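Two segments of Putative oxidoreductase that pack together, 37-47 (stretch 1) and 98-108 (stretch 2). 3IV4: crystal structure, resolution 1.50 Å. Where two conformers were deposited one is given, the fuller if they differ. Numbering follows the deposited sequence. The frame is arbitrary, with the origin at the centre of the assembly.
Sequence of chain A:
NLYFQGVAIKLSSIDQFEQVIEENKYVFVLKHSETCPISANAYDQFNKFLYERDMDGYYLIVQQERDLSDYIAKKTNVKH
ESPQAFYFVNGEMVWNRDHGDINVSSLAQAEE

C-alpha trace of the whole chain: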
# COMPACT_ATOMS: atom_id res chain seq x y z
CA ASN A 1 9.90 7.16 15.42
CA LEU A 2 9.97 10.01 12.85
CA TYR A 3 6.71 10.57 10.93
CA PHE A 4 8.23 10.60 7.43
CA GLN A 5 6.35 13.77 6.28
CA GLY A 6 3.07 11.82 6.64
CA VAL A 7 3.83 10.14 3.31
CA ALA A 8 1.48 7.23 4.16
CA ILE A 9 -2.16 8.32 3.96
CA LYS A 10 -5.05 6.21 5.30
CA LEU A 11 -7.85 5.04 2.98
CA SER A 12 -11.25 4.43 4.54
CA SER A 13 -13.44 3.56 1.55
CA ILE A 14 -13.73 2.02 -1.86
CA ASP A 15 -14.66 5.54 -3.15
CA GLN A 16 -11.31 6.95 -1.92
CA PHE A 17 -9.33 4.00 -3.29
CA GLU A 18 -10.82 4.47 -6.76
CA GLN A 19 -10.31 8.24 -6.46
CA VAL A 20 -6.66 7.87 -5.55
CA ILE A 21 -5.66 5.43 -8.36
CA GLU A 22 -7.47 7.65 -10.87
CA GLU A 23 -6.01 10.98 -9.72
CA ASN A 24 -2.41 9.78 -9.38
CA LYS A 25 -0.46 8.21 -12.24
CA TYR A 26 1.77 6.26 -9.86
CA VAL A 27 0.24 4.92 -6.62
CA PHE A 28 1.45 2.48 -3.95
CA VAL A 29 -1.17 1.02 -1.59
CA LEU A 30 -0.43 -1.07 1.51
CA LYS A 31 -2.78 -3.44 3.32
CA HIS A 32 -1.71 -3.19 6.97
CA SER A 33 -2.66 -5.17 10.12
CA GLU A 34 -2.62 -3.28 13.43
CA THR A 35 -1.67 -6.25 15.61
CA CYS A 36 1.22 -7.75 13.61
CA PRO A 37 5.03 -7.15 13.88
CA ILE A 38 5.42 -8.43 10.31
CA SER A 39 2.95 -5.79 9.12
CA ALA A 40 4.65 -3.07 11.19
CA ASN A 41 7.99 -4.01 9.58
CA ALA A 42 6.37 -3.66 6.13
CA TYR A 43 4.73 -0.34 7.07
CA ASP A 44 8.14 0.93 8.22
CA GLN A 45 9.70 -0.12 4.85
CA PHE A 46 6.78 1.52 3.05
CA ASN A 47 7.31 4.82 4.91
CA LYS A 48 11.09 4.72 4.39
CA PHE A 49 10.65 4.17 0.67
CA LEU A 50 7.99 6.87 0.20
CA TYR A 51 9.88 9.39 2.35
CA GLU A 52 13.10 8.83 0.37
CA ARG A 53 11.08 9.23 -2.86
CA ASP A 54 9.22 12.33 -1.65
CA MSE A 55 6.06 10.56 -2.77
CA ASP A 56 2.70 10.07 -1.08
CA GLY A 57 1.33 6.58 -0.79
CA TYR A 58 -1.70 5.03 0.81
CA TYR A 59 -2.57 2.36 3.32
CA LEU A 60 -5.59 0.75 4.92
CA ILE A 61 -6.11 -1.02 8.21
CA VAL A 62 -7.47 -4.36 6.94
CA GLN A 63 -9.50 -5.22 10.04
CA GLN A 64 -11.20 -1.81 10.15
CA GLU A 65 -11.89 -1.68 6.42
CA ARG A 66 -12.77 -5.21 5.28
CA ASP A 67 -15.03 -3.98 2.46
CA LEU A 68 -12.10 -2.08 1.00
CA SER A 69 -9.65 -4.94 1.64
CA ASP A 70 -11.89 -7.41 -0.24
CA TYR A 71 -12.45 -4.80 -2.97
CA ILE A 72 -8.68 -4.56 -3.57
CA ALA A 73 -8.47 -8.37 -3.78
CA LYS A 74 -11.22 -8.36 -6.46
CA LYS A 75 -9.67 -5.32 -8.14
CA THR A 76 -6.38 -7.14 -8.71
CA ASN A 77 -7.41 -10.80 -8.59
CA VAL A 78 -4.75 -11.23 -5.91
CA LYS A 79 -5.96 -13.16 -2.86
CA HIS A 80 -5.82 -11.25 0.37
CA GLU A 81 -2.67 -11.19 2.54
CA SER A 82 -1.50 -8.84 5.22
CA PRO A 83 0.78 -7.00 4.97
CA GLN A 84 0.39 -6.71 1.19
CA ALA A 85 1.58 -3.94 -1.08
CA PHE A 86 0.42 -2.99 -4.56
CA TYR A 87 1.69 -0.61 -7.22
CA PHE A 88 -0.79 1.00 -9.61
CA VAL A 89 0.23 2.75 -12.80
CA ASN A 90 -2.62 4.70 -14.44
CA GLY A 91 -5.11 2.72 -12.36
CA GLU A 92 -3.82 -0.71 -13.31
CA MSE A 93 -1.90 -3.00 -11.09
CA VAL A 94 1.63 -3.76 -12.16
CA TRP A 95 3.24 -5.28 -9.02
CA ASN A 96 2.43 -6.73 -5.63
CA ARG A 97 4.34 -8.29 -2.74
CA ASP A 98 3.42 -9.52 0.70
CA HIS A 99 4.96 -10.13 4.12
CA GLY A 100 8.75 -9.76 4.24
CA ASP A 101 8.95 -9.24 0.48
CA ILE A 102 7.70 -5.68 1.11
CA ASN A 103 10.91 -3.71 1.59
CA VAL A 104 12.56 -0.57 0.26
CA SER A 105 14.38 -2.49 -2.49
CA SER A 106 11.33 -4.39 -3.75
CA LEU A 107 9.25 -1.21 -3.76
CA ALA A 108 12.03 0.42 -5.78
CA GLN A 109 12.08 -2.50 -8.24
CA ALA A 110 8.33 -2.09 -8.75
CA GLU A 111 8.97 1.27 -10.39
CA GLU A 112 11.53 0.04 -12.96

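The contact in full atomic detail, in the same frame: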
# COMPACT_ATOMS: atom_id res chain seq x y z
N PRO A 37 3.65 -7.60 14.13
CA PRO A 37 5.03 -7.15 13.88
C PRO A 37 5.48 -7.27 12.43
O PRO A 37 6.20 -6.41 11.96
CB PRO A 37 5.90 -8.05 14.78
CG PRO A 37 4.99 -8.70 15.71
CD PRO A 37 3.59 -8.65 15.18
N ILE A 38 5.03 -8.30 11.72
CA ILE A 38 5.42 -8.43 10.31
C ILE A 38 4.83 -7.27 9.50
O ILE A 38 5.50 -6.66 8.65
CB ILE A 38 5.00 -9.81 9.70
CG1 ILE A 38 5.72 -10.95 10.42
CG2 ILE A 38 5.29 -9.84 8.19
CD1 ILE A 38 5.08 -12.32 10.24
N SER A 39 3.58 -6.93 9.78
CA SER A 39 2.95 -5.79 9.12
C SER A 39 3.62 -4.46 9.50
O SER A 39 3.85 -3.60 8.63
CB SER A 39 1.45 -5.75 9.41
OG SER A 39 0.79 -4.96 8.43
N ALA A 40 3.94 -4.28 10.78
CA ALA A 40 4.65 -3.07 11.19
C ALA A 40 6.00 -2.93 10.49
O ALA A 40 6.38 -1.83 10.13
CB ALA A 40 4.86 -3.08 12.71
N ASN A 41 6.72 -4.04 10.32
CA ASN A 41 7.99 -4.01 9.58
C ASN A 41 7.76 -3.54 8.14
O ASN A 41 8.50 -2.69 7.61
CB ASN A 41 8.64 -5.40 9.58
CG ASN A 41 9.22 -5.80 10.93
OD1 ASN A 41 9.47 -4.95 11.78
ND2 ASN A 41 9.43 -7.10 11.12
N ALA A 42 6.73 -4.09 7.49
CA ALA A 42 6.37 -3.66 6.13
C ALA A 42 5.96 -2.18 6.05
O ALA A 42 6.33 -1.48 5.12
CB ALA A 42 5.29 -4.56 5.56
N TYR A 43 5.16 -1.72 7.02
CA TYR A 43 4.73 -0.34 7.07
C TYR A 43 5.95 0.58 7.21
O TYR A 43 6.04 1.62 6.56
CB TYR A 43 3.76 -0.15 8.24
CG TYR A 43 3.10 1.22 8.34
CD1 TYR A 43 1.85 1.44 7.79
CD2 TYR A 43 3.71 2.26 9.02
CE1 TYR A 43 1.23 2.67 7.88
CE2 TYR A 43 3.08 3.52 9.13
CZ TYR A 43 1.84 3.70 8.55
OH TYR A 43 1.21 4.92 8.64
N ASP A 44 6.89 0.18 8.07
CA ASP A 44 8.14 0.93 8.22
C ASP A 44 8.93 1.02 6.89
O ASP A 44 9.38 2.10 6.51
CB ASP A 44 8.99 0.27 9.31
CG ASP A 44 10.22 1.08 9.66
OD1 ASP A 44 11.31 0.52 9.53
OD2 ASP A 44 10.09 2.25 10.05
N GLN A 45 9.06 -0.11 6.18
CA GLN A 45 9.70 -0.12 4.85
C GLN A 45 8.97 0.80 3.88
O GLN A 45 9.59 1.55 3.13
CB GLN A 45 9.78 -1.54 4.27
CG GLN A 45 10.71 -2.44 5.10
CD GLN A 45 12.16 -2.02 5.00
OE1 GLN A 45 12.77 -2.07 3.92
NE2 GLN A 45 12.71 -1.58 6.12
N PHE A 46 7.65 0.74 3.92
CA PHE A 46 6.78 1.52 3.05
C PHE A 46 7.03 3.01 3.30
O PHE A 46 7.27 3.76 2.34
CB PHE A 46 5.32 1.11 3.34
CG PHE A 46 4.30 1.57 2.33
CD1 PHE A 46 4.26 1.01 1.05
CD2 PHE A 46 3.30 2.48 2.69
CE1 PHE A 46 3.26 1.42 0.12
CE2 PHE A 46 2.31 2.87 1.80
CZ PHE A 46 2.30 2.34 0.51
N ASN A 47 7.02 3.43 4.56
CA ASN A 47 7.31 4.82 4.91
C ASN A 47 8.71 5.26 4.54
O ASN A 47 8.89 6.39 4.11
CB ASN A 47 7.12 5.07 6.41
CG ASN A 47 5.71 5.41 6.78
OD1 ASN A 47 5.18 6.44 6.38
ND2 ASN A 47 5.09 4.54 7.57
N ASP A 98 4.00 -9.41 -0.63
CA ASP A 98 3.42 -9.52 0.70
C ASP A 98 4.46 -9.93 1.72
O ASP A 98 5.57 -10.33 1.36
CB ASP A 98 2.22 -10.49 0.70
CG ASP A 98 2.60 -11.86 0.21
OD1 ASP A 98 3.24 -12.62 0.98
OD2 ASP A 98 2.25 -12.20 -0.95
N HIS A 99 4.09 -9.78 2.99
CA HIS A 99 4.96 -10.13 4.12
C HIS A 99 6.35 -9.53 3.99
O HIS A 99 6.47 -8.36 3.60
CB HIS A 99 4.96 -11.65 4.37
CG HIS A 99 3.60 -12.19 4.67
ND1 HIS A 99 2.73 -12.60 3.68
CD2 HIS A 99 2.95 -12.38 5.84
CE1 HIS A 99 1.60 -13.00 4.23
NE2 HIS A 99 1.71 -12.88 5.54
N GLY A 100 7.39 -10.29 4.29
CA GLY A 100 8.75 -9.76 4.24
C GLY A 100 9.29 -9.34 2.88
O GLY A 100 10.33 -8.70 2.81
N ASP A 101 8.58 -9.70 1.81
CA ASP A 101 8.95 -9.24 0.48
C ASP A 101 8.62 -7.77 0.23
O ASP A 101 8.99 -7.23 -0.82
CB ASP A 101 8.26 -10.05 -0.60
CG ASP A 101 8.97 -11.34 -0.95
OD1 ASP A 101 10.16 -11.54 -0.60
OD2 ASP A 101 8.31 -12.15 -1.62
N ILE A 102 7.93 -7.13 1.18
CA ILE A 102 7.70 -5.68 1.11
C ILE A 102 8.88 -5.01 1.80
O ILE A 102 8.98 -5.01 3.04
CB ILE A 102 6.39 -5.25 1.81
CG1 ILE A 102 5.17 -5.97 1.20
CG2 ILE A 102 6.18 -3.70 1.69
CD1 ILE A 102 3.93 -5.94 2.12
N ASN A 103 9.77 -4.42 1.01
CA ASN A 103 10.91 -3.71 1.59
C ASN A 103 11.32 -2.62 0.62
O ASN A 103 10.84 -2.58 -0.53
CB ASN A 103 12.06 -4.69 1.92
CG ASN A 103 12.40 -5.60 0.76
OD1 ASN A 103 12.72 -5.14 -0.33
ND2 ASN A 103 12.30 -6.91 0.99
N VAL A 104 12.22 -1.74 1.06
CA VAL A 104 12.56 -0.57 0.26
C VAL A 104 13.11 -0.94 -1.12
O VAL A 104 12.84 -0.25 -2.10
CB VAL A 104 13.57 0.34 0.98
CG1 VAL A 104 13.95 1.48 0.07
CG2 VAL A 104 12.97 0.85 2.30
N SER A 105 13.85 -2.04 -1.20
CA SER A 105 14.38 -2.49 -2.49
C SER A 105 13.32 -3.08 -3.42
O SER A 105 13.36 -2.84 -4.63
CB SER A 105 15.57 -3.43 -2.32
OG SER A 105 15.30 -4.48 -1.41
N SER A 106 12.37 -3.85 -2.89
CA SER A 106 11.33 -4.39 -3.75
C SER A 106 10.37 -3.31 -4.24
O SER A 106 9.92 -3.34 -5.40
CB SER A 106 10.59 -5.55 -3.10
OG SER A 106 9.71 -5.11 -2.08
N LEU A 107 10.06 -2.36 -3.37
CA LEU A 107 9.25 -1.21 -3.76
C LEU A 107 9.95 -0.44 -4.87
O LEU A 107 9.32 -0.02 -5.85
CB LEU A 107 8.95 -0.32 -2.55
CG LEU A 107 8.00 -0.94 -1.50
CD1 LEU A 107 8.20 -0.33 -0.12
CD2 LEU A 107 6.54 -0.79 -1.92
N ALA A 108 11.26 -0.28 -4.74
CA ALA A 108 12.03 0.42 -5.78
C ALA A 108 12.03 -0.34 -7.12
O ALA A 108 11.89 0.26 -8.18
CB ALA A 108 13.43 0.68 -5.29

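Stretch 1 is a single run of helix. Stretch 2 is a loop with a short 3-10 segment that leads into a second helix at Val104. The two helix axes cross at -56° and come within 9.5 Å. Ile38, Ala42 and Gln45 lie on one face of the first helix and point their CB atoms toward stretch 2.

Gln45 makes the one hydrogen bond between the stretches. Its chi1 and chi2 are both m, and this folded shape brings OE1 to 2.9 Å from Val104 N. That amide is in the first turn of its helix, where no backbone acceptor is available within the helix. Gln45 CG also rests 3.7 Å from Ile102 O.

Asn103 is the N-cap. Its p chi1 turns the end of the side chain away from stretch 1, and OD1 accepts from Ser106 N at 2.9 Å. Ser106, also p, answers with OG, which accepts from Asn103 N at 3.2 Å.

Two pairings are apolar. Ile102, in an m,t rotamer, brings CD1 to 3.9 Å from Ala42 CB. Leu107, also m,t, places CD2 4.2 Å from Phe46 CD1, at the ring edge. Ile38 CG2 makes a van der Waals contact at the edge of the His99 ring, 4.2 Å from His99 CD2. That ring is held by His99 ND1 donating to Asp98 OD1 at 2.7 Å.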